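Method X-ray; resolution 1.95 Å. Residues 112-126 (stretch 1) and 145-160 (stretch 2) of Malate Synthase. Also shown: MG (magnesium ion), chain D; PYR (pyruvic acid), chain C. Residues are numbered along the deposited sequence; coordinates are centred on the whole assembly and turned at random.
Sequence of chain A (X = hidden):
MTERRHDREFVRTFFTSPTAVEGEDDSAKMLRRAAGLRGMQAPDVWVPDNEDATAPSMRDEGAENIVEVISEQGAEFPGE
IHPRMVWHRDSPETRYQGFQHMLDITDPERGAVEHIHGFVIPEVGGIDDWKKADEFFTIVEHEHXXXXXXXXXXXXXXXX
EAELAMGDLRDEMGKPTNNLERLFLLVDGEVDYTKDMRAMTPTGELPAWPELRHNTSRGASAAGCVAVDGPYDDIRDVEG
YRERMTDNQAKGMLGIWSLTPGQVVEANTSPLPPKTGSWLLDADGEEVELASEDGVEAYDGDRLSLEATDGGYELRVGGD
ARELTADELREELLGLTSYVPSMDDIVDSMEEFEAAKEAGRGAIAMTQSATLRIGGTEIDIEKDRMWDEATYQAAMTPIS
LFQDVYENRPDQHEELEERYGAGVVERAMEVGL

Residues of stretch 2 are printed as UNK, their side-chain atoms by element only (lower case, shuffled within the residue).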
ATOM      1  N   ALA A 112      -6.070  -2.099  42.124  1.00 46.95           N
ATOM      2  CA  ALA A 112      -6.250  -2.363  40.694  1.00 46.70           C
ATOM      3  C   ALA A 112      -4.998  -2.797  39.888  1.00 45.10           C
ATOM      4  O   ALA A 112      -5.118  -3.678  39.022  1.00 44.40           O
ATOM      5  CB  ALA A 112      -7.020  -1.246  40.055  1.00 45.76           C
ATOM      6  N   VAL A 113      -3.799  -2.298  40.218  1.00 43.56           N
ATOM      7  CA  VAL A 113      -2.624  -2.383  39.326  1.00 43.57           C
ATOM      8  C   VAL A 113      -2.070  -3.781  39.174  1.00 44.83           C
ATOM      9  O   VAL A 113      -1.582  -4.192  38.089  1.00 40.63           O
ATOM     10  CB  VAL A 113      -1.477  -1.408  39.728  1.00 44.80           C
ATOM     11  CG1 VAL A 113      -0.832  -1.783  41.080  1.00 44.14           C
ATOM     12  CG2 VAL A 113      -0.414  -1.374  38.599  1.00 48.61           C
ATOM     13  N   GLU A 114      -2.213  -4.567  40.258  1.00 43.02           N
ATOM     14  CA  GLU A 114      -1.863  -5.963  40.188  1.00 42.53           C
ATOM     15  C   GLU A 114      -2.630  -6.741  39.121  1.00 41.13           C
ATOM     16  O   GLU A 114      -2.140  -7.790  38.721  1.00 40.96           O
ATOM     17  CB  GLU A 114      -1.968  -6.655  41.582  1.00 46.19           C
ATOM     18  CG  GLU A 114      -3.042  -6.060  42.471  1.00 50.66           C
ATOM     19  CD  GLU A 114      -2.639  -4.740  43.137  1.00 57.15           C
ATOM     20  OE1 GLU A 114      -1.659  -4.634  43.909  1.00 66.09           O
ATOM     21  OE2 GLU A 114      -3.337  -3.745  42.915  1.00 57.26           O
ATOM     22  N   HIS A 115      -3.786  -6.265  38.651  1.00 40.79           N
ATOM     23  CA  HIS A 115      -4.526  -6.977  37.603  1.00 41.16           C
ATOM     24  C   HIS A 115      -4.535  -6.256  36.217  1.00 42.63           C
ATOM     25  O   HIS A 115      -5.328  -6.602  35.323  1.00 41.32           O
ATOM     26  CB  HIS A 115      -5.987  -7.245  38.046  1.00 42.77           C
ATOM     27  CG  HIS A 115      -6.083  -7.728  39.465  1.00 42.11           C
ATOM     28  ND1 HIS A 115      -5.482  -8.885  39.901  1.00 46.54           N
ATOM     29  CD2 HIS A 115      -6.627  -7.152  40.567  1.00 47.69           C
ATOM     30  CE1 HIS A 115      -5.635  -9.006  41.208  1.00 45.34           C
ATOM     31  NE2 HIS A 115      -6.341  -7.974  41.632  1.00 46.02           N
ATOM     32  N   ILE A 116      -3.694  -5.233  36.073  1.00 39.82           N
ATOM     33  CA  ILE A 116      -3.590  -4.423  34.825  1.00 40.53           C
ATOM     34  C   ILE A 116      -2.297  -4.800  34.093  1.00 37.01           C
ATOM     35  O   ILE A 116      -1.237  -4.795  34.665  1.00 35.25           O
ATOM     36  CB  ILE A 116      -3.631  -2.926  35.114  1.00 40.44           C
ATOM     37  CG1 ILE A 116      -5.074  -2.647  35.537  1.00 42.20           C
ATOM     38  CG2 ILE A 116      -3.365  -2.051  33.856  1.00 44.42           C
ATOM     39  CD1 ILE A 116      -5.386  -1.226  35.875  1.00 39.35           C
ATOM     40  N   HIS A 117      -2.387  -5.210  32.841  1.00 36.31           N
ATOM     41  CA  HIS A 117      -1.170  -5.559  32.149  1.00 36.95           C
ATOM     42  C   HIS A 117      -0.572  -4.340  31.394  1.00 36.32           C
ATOM     43  O   HIS A 117       0.573  -4.463  30.945  1.00 36.95           O
ATOM     44  CB  HIS A 117      -1.465  -6.620  31.097  1.00 36.70           C
ATOM     45  CG  HIS A 117      -1.273  -8.032  31.575  1.00 42.53           C
ATOM     46  ND1 HIS A 117      -2.148  -8.644  32.455  1.00 44.91           N
ATOM     47  CD2 HIS A 117      -0.366  -8.971  31.228  1.00 45.89           C
ATOM     48  CE1 HIS A 117      -1.753  -9.887  32.674  1.00 48.32           C
ATOM     49  NE2 HIS A 117      -0.678 -10.112  31.933  1.00 52.12           N
ATOM     50  N   GLY A 118      -1.360  -3.301  31.128  1.00 36.65           N
ATOM     51  CA  GLY A 118      -0.817  -2.101  30.429  1.00 33.13           C
ATOM     52  C   GLY A 118      -1.932  -1.156  30.066  1.00 35.83           C
ATOM     53  O   GLY A 118      -3.055  -1.229  30.628  1.00 33.36           O
ATOM     54  N   PHE A 119      -1.642  -0.154  29.227  1.00 30.29           N
ATOM     55  CA  PHE A 119      -2.629   0.857  28.918  1.00 32.29           C
ATOM     56  C   PHE A 119      -2.570   1.063  27.393  1.00 33.52           C
ATOM     57  O   PHE A 119      -1.541   0.753  26.757  1.00 33.05           O
ATOM     58  CB  PHE A 119      -2.342   2.177  29.638  1.00 33.81           C
ATOM     59  CG  PHE A 119      -2.625   2.161  31.147  1.00 31.64           C
ATOM     60  CD1 PHE A 119      -3.894   2.448  31.593  1.00 37.37           C
ATOM     61  CD2 PHE A 119      -1.639   1.814  32.071  1.00 38.05           C
ATOM     62  CE1 PHE A 119      -4.202   2.358  32.955  1.00 37.53           C
ATOM     63  CE2 PHE A 119      -1.901   1.803  33.431  1.00 38.45           C
ATOM     64  CZ  PHE A 119      -3.231   2.027  33.851  1.00 34.02           C
ATOM     65  N   VAL A 120      -3.654   1.594  26.847  1.00 32.90           N
ATOM     66  CA  VAL A 120      -3.829   1.788  25.430  1.00 32.77           C
ATOM     67  C   VAL A 120      -3.901   3.313  25.283  1.00 35.25           C
ATOM     68  O   VAL A 120      -4.619   4.005  26.040  1.00 33.05           O
ATOM     69  CB  VAL A 120      -5.122   1.140  24.907  1.00 35.70           C
ATOM     70  CG1 VAL A 120      -5.393   1.599  23.457  1.00 33.39           C
ATOM     71  CG2 VAL A 120      -5.161  -0.403  25.105  1.00 32.99           C
ATOM     72  N   ILE A 121      -3.067   3.830  24.362  1.00 32.40           N
ATOM     73  CA  ILE A 121      -2.920   5.246  24.048  1.00 32.66           C
ATOM     74  C   ILE A 121      -3.410   5.570  22.642  1.00 30.26           C
ATOM     75  O   ILE A 121      -2.865   5.123  21.594  1.00 29.62           O
ATOM     76  CB  ILE A 121      -1.402   5.689  24.252  1.00 31.40           C
ATOM     77  CG1 ILE A 121      -0.844   5.158  25.577  1.00 33.81           C
ATOM     78  CG2 ILE A 121      -1.130   7.210  24.079  1.00 29.23           C
ATOM     79  CD1 ILE A 121      -1.583   5.657  26.885  1.00 31.32           C
ATOM     80  N   PRO A 122      -4.426   6.438  22.621  1.00 30.46           N
ATOM     81  CA  PRO A 122      -5.026   6.792  21.380  1.00 29.60           C
ATOM     82  C   PRO A 122      -4.321   8.030  20.791  1.00 29.62           C
ATOM     83  O   PRO A 122      -3.592   8.735  21.453  1.00 31.49           O
ATOM     84  CB  PRO A 122      -6.438   7.187  21.812  1.00 30.16           C
ATOM     85  CG  PRO A 122      -6.146   7.977  23.103  1.00 29.98           C
ATOM     86  CD  PRO A 122      -5.183   7.000  23.770  1.00 29.84           C
ATOM     87  N   GLU A 123      -4.588   8.297  19.535  1.00 29.99           N
ATOM     88  CA  GLU A 123      -4.261   9.539  18.830  1.00 29.82           C
ATOM     89  C   GLU A 123      -2.735   9.879  18.783  1.00 29.00           C
ATOM     90  O   GLU A 123      -2.418  11.069  18.783  1.00 30.62           O
ATOM     91  CB  GLU A 123      -5.068  10.709  19.443  1.00 29.61           C
ATOM     92  CG  GLU A 123      -6.577  10.615  19.269  1.00 32.27           C
ATOM     93  CD  GLU A 123      -6.995  10.974  17.869  1.00 41.32           C
ATOM     94  OE1 GLU A 123      -8.201  11.034  17.652  1.00 39.38           O
ATOM     95  OE2 GLU A 123      -6.179  11.116  16.925  1.00 41.23           O
ATOM     96  N   VAL A 124      -1.847   8.888  18.834  1.00 28.58           N
ATOM     97  CA  VAL A 124      -0.406   9.139  18.849  1.00 30.77           C
ATOM     98  C   VAL A 124      -0.054   9.761  17.450  1.00 28.03           C
ATOM     99  O   VAL A 124      -0.840   9.653  16.490  1.00 28.39           O
ATOM    100  CB  VAL A 124       0.377   7.868  19.210  1.00 29.85           C
ATOM    101  CG1 VAL A 124       0.088   7.379  20.703  1.00 32.82           C
ATOM    102  CG2 VAL A 124       0.128   6.752  18.183  1.00 29.47           C
ATOM    103  N   GLY A 125       1.066  10.459  17.363  1.00 30.34           N
ATOM    104  CA  GLY A 125       1.504  11.101  16.112  1.00 31.45           C
ATOM    105  C   GLY A 125       2.790  10.431  15.662  1.00 31.11           C
ATOM    106  O   GLY A 125       2.817   9.193  15.611  1.00 28.49           O
ATOM    107  N   GLY A 126       3.844  11.221  15.391  1.00 30.58           N
ATOM    108  CA  GLY A 126       5.162  10.652  15.011  1.00 29.26           C
ATOM    109  C   GLY A 126       5.870  10.017  16.183  1.00 31.14           C
ATOM    110  O   GLY A 126       5.395  10.102  17.347  1.00 29.16           O
ATOM    111  N   UNK A 145       6.504   2.240  42.521  1.00 43.13           N
ATOM    112  CA  UNK A 145       7.373   1.085  42.645  1.00 45.69           C
ATOM    113  C   UNK A 145       7.040  -0.154  41.840  1.00 45.77           C
ATOM    114  O   UNK A 145       7.301  -1.278  42.286  1.00 44.66           O
ATOM    115  N   UNK A 146       6.487   0.018  40.642  1.00 43.81           N
ATOM    116  CA  UNK A 146       6.355  -1.122  39.735  1.00 41.71           C
ATOM    117  C   UNK A 146       7.661  -1.433  39.034  1.00 42.60           C
ATOM    118  O   UNK A 146       8.523  -0.554  38.921  1.00 43.44           O
ATOM    119  c   UNK A 146       5.252  -0.872  38.701  1.00 39.99           C
ATOM    120  c   UNK A 146       4.032  -0.227  39.351  1.00 41.73           C
ATOM    121  c   UNK A 146       3.302  -1.291  40.283  1.00 41.90           C
ATOM    122  c   UNK A 146       3.074   0.180  38.278  1.00 37.24           C
ATOM    123  N   UNK A 147       7.839  -2.650  38.528  1.00 40.43           N
ATOM    124  CA  UNK A 147       9.093  -2.903  37.828  1.00 44.35           C
ATOM    125  C   UNK A 147       9.123  -2.054  36.531  1.00 42.60           C
ATOM    126  O   UNK A 147       8.094  -1.861  35.867  1.00 38.10           O
ATOM    127  c   UNK A 147       9.241  -4.374  37.468  1.00 45.03           C
ATOM    128  c   UNK A 147       9.459  -5.272  38.685  1.00 53.66           C
ATOM    129  o   UNK A 147       8.795  -6.329  38.688  1.00 55.33           O
ATOM    130  o   UNK A 147      10.333  -5.023  39.557  1.00 59.16           O
ATOM    131  N   UNK A 148      10.279  -1.466  36.238  1.00 43.38           N
ATOM    132  CA  UNK A 148      10.433  -0.754  34.969  1.00 45.29           C
ATOM    133  C   UNK A 148      10.014  -1.605  33.763  1.00 44.29           C
ATOM    134  O   UNK A 148      10.398  -2.778  33.659  1.00 46.17           O
ATOM    135  c   UNK A 148      13.280   1.561  33.670  1.00 56.70           C
ATOM    136  c   UNK A 148      11.931   0.849  33.700  1.00 51.76           C
ATOM    137  o   UNK A 148      13.360   2.683  34.204  1.00 54.88           O
ATOM    138  c   UNK A 148      11.875  -0.258  34.788  1.00 47.03           C
ATOM    139  o   UNK A 148      14.268   0.967  33.191  1.00 60.55           O
ATOM    140  N   UNK A 149       9.138  -1.088  32.903  1.00 42.30           N
ATOM    141  CA  UNK A 149       8.776  -1.829  31.670  1.00 40.84           C
ATOM    142  C   UNK A 149       7.618  -2.798  31.878  1.00 41.43           C
ATOM    143  O   UNK A 149       7.168  -3.478  30.966  1.00 39.11           O
ATOM    144  N   UNK A 150       7.084  -2.867  33.097  1.00 40.39           N
ATOM    145  CA  UNK A 150       6.069  -3.888  33.372  1.00 39.37           C
ATOM    146  C   UNK A 150       4.682  -3.501  32.851  1.00 38.31           C
ATOM    147  O   UNK A 150       3.845  -4.379  32.554  1.00 38.29           O
ATOM    148  o   UNK A 150       5.538  -3.053  35.598  1.00 41.28           O
ATOM    149  c   UNK A 150       6.039  -4.179  34.883  1.00 41.22           C
ATOM    150  N   UNK A 151       4.383  -2.211  32.721  1.00 34.63           N
ATOM    151  CA  UNK A 151       3.139  -1.868  32.033  1.00 32.82           C
ATOM    152  C   UNK A 151       3.340  -1.805  30.491  1.00 36.33           C
ATOM    153  O   UNK A 151       4.129  -0.957  30.016  1.00 30.94           O
ATOM    154  c   UNK A 151       2.276  -0.513  33.959  1.00 37.31           C
ATOM    155  c   UNK A 151       2.001   0.918  34.228  1.00 33.61           C
ATOM    156  c   UNK A 151       0.958  -1.310  34.066  1.00 37.98           C
ATOM    157  c   UNK A 151       2.718  -0.475  32.478  1.00 32.81           C
ATOM    158  N   UNK A 152       2.652  -2.690  29.769  1.00 34.25           N
ATOM    159  CA  UNK A 152       2.652  -2.747  28.303  1.00 31.95           C
ATOM    160  C   UNK A 152       2.041  -1.454  27.776  1.00 31.25           C
ATOM    161  O   UNK A 152       1.148  -0.888  28.399  1.00 31.63           O
ATOM    162  c   UNK A 152       1.879  -4.027  27.805  1.00 30.06           C
ATOM    163  N   UNK A 153       2.573  -0.891  26.688  1.00 31.23           N
ATOM    164  CA  UNK A 153       1.879   0.201  26.015  1.00 29.73           C
ATOM    165  C   UNK A 153       1.346  -0.306  24.682  1.00 29.74           C
ATOM    166  O   UNK A 153       2.089  -0.903  23.898  1.00 31.20           O
ATOM    167  c   UNK A 153       2.299   2.618  24.995  1.00 29.79           C
ATOM    168  c   UNK A 153       3.430   4.607  23.347  1.00 34.46           C
ATOM    169  s   UNK A 153       3.764   3.768  24.891  1.00 37.68           S
ATOM    170  c   UNK A 153       2.893   1.339  25.724  1.00 31.11           C
ATOM    171  N   UNK A 154       0.127   0.065  24.330  1.00 27.91           N
ATOM    172  CA  UNK A 154      -0.428  -0.313  23.044  1.00 29.13           C
ATOM    173  C   UNK A 154      -0.817   1.020  22.456  1.00 31.30           C
ATOM    174  O   UNK A 154      -1.218   1.924  23.227  1.00 31.14           O
ATOM    175  c   UNK A 154      -1.648  -1.264  23.154  1.00 27.41           C
ATOM    176  o   UNK A 154      -1.112  -2.516  23.598  1.00 30.07           O
ATOM    177  N   UNK A 155      -0.773   1.171  21.127  1.00 29.74           N
ATOM    178  CA  UNK A 155      -1.155   2.476  20.622  1.00 28.24           C
ATOM    179  C   UNK A 155      -2.234   2.274  19.595  1.00 28.50           C
ATOM    180  O   UNK A 155      -2.263   1.285  18.862  1.00 31.11           O
ATOM    181  c   UNK A 155       1.122   3.459  20.994  1.00 28.33           C
ATOM    182  c   UNK A 155       0.614   2.450  18.798  1.00 30.21           C
ATOM    183  c   UNK A 155       0.011   3.291  19.973  1.00 28.14           C
ATOM    184  N   UNK A 156      -3.100   3.269  19.436  1.00 29.24           N
ATOM    185  CA  UNK A 156      -4.045   3.252  18.349  1.00 28.51           C
ATOM    186  C   UNK A 156      -3.457   4.062  17.148  1.00 29.91           C
ATOM    187  O   UNK A 156      -3.053   5.198  17.358  1.00 29.04           O
ATOM    188  c   UNK A 156      -6.035   3.425  19.970  1.00 27.79           C
ATOM    189  c   UNK A 156      -6.332   3.854  17.559  1.00 28.15           C
ATOM    190  c   UNK A 156      -5.320   4.033  18.734  1.00 29.47           C
ATOM    191  c   UNK A 156      -6.180   1.958  19.999  1.00 31.88           C
ATOM    192  N   UNK A 157      -3.351   3.476  15.954  1.00 29.69           N
ATOM    193  CA  UNK A 157      -2.790   4.103  14.721  1.00 27.85           C
ATOM    194  C   UNK A 157      -3.993   4.730  14.079  1.00 28.19           C
ATOM    195  O   UNK A 157      -4.829   4.027  13.484  1.00 31.02           O
ATOM    196  c   UNK A 157      -1.568   3.760  12.502  1.00 29.85           C
ATOM    197  c   UNK A 157       0.028   2.937  15.194  1.00 27.66           C
ATOM    198  c   UNK A 157      -2.201   3.016  13.730  1.00 26.49           C
ATOM    199  c   UNK A 157      -1.133   2.143  14.484  1.00 28.11           C
ATOM    200  N   UNK A 158      -4.151   6.041  14.252  1.00 28.54           N
ATOM    201  CA  UNK A 158      -5.346   6.659  13.706  1.00 30.13           C
ATOM    202  C   UNK A 158      -5.023   8.030  13.175  1.00 31.26           C
ATOM    203  O   UNK A 158      -5.877   8.938  13.167  1.00 30.94           O
ATOM    204  o   UNK A 158      -8.304   6.601  16.749  1.00 34.80           O
ATOM    205  c   UNK A 158      -6.479   6.740  14.758  1.00 32.57           C
ATOM    206  c   UNK A 158      -6.150   7.476  16.019  1.00 32.45           C
ATOM    207  o   UNK A 158      -6.914   7.155  18.278  1.00 31.96           O
ATOM    208  c   UNK A 158      -7.226   7.096  17.095  1.00 36.77           C
ATOM    209  N   UNK A 159      -3.774   8.162  12.698  1.00 30.07           N
ATOM    210  CA  UNK A 159      -3.380   9.318  11.907  1.00 29.96           C
ATOM    211  C   UNK A 159      -2.329   8.887  10.861  1.00 28.63           C
ATOM    212  O   UNK A 159      -1.607   7.893  11.068  1.00 28.45           O
ATOM    213  c   UNK A 159      -2.731  10.347  12.819  1.00 28.07           C
ATOM    214  o   UNK A 159      -1.467  10.059  13.410  1.00 30.11           O
ATOM    215  N   UNK A 160      -2.239   9.688   9.810  1.00 28.21           N
ATOM    216  CA  UNK A 160      -1.186   9.579   8.819  1.00 30.83           C
ATOM    217  C   UNK A 160       0.193   9.591   9.471  1.00 29.02           C
ATOM    218  O   UNK A 160       1.046   8.772   9.111  1.00 28.70           O
TER
HETATM  219 MG    MG D 500     -10.213   6.998  17.635  1.00 32.11          MG
HETATM  220  C   PYR C 435     -11.198   4.948  16.085  1.00 38.18           C
HETATM  221  O   PYR C 435     -10.895   6.189  16.037  1.00 39.37           O
HETATM  222  OXT PYR C 435     -11.461   4.250  15.039  1.00 34.51           O
HETATM  223  CA  PYR C 435     -11.092   4.327  17.330  1.00 48.55           C
HETATM  224  O3  PYR C 435     -10.697   5.007  18.369  1.00 46.92           O
HETATM  225  CB  PYR C 435     -11.348   2.871  17.459  1.00 49.87           C
HETATM  226  O   HOH W   1       1.686  -4.893  34.520  1.00 49.64           O
HETATM  227  O   HOH W   2       2.509  -6.418  30.576  1.00 43.96           O
HETATM  228  O   HOH W   3      -1.081  -2.122  26.304  1.00 29.13           O
HETATM  229  O   HOH W   4      -6.684  11.291  14.263  1.00 36.46           O
HETATM  230  O   HOH W   5      -2.753   7.665  16.052  1.00 29.94           O
HETATM  231  O   HOH W   6      -9.345   7.282  19.411  1.00 42.29           O
HETATM  232  O   HOH W   7     -12.153   7.160  18.983  1.00 45.25           O

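Position 145 has no side-chain atoms and sits at positive phi, which by itself favours glycine: Gly145. Position 146 carries four carbons forked at the second, and one fork tip lies 3.8 Å from Val113 CG2; it is Leu146, CB turned toward stretch 1. Position 147 ends two carbons out in two oxygens, far from stretch 1: Asp147. Position 148 needs three carbons to reach its two oxygens and is still more remote: Glu148. Position 149 has no side-chain atoms, and a CB would jam against the carbonyl oxygen of the residue before, so Gly149 fits the type II turn that starts at Asp147. Position 150 shows one carbon and one oxygen, the oxygen 2.8 Å from Asp147 O: Ser150. Ser150 N closes the turn on Asp147 O at 3.1 Å, and its OG donates to the same carbonyl.

Position 151 is again four carbons forked at the second. One tip stands 4.1 Å from Phe119 CE2, at the ring edge, and the other 4.1 Å from Gly118 CA: Leu151, whose CB points sideways but whose end comes nearer. Position 152 has a single carbon, CB, 3.4 Å from His117 O: Ala152. Its N donates to His117 O (3.0 Å) and its O accepts from Phe119 N (3.0 Å). A CB on Gly118 would fall 2.1 Å from Ala152 O, so this close pairing, Gly118 CA to Ala152 CA, 4.1 Å, depends on glycine.

Position 153 is an unbranched chain of two carbons, sulfur and carbon, its second carbon 4.1 Å from Ile121 CG1: Met153. Position 154, one carbon and one oxygen, sets CB 4.1 Å from Val120 CG2, while the oxygen shares water 3 with Phe119 O; it is Ser154. Position 155 has one carbon carrying two more, with CB 3.9 Å from Val124 CG2: Val155. Position 156 forks at the first carbon, and its two-carbon arm ends 3.6 Å from Val120 CG1: Ile156. Position 157 has the same branching but points away, making no close contact: Ile157.

Position 158 ends three carbons out in two oxygens. One accepts from Glu123 N at 2.9 Å and the other lies 2.1 Å from the magnesium: Glu158, gripping backbone through OE1 and metal through OE2. Position 159 has one carbon and one oxygen, the oxygen 3.2 Å from Val124 O: Ser159, whose OG donates to that carbonyl and caps a backbone N just past the stretch. Position 160, without side-chain atoms, begins that helix as Gly160.

The contact is a parallel strand pair. Phe119 and Ile121 each donate N and accept at O: Ser154 N to Phe119 O (3.0 Å), Ile121 N to Ser154 O (2.9 Å) and Ile156 N to Ile121 O (2.9 Å) continue the ladder. Met153 and Val155 share a face with Phe119 and Ile121; Ala152 and Ser154 lie on Val120's face. Beyond the ladder, Glu158 and Ser159 side chains hold the backbone of stretch 1.

Stretch 2, residues 145-160: GLDEGSLAMSVIIESG
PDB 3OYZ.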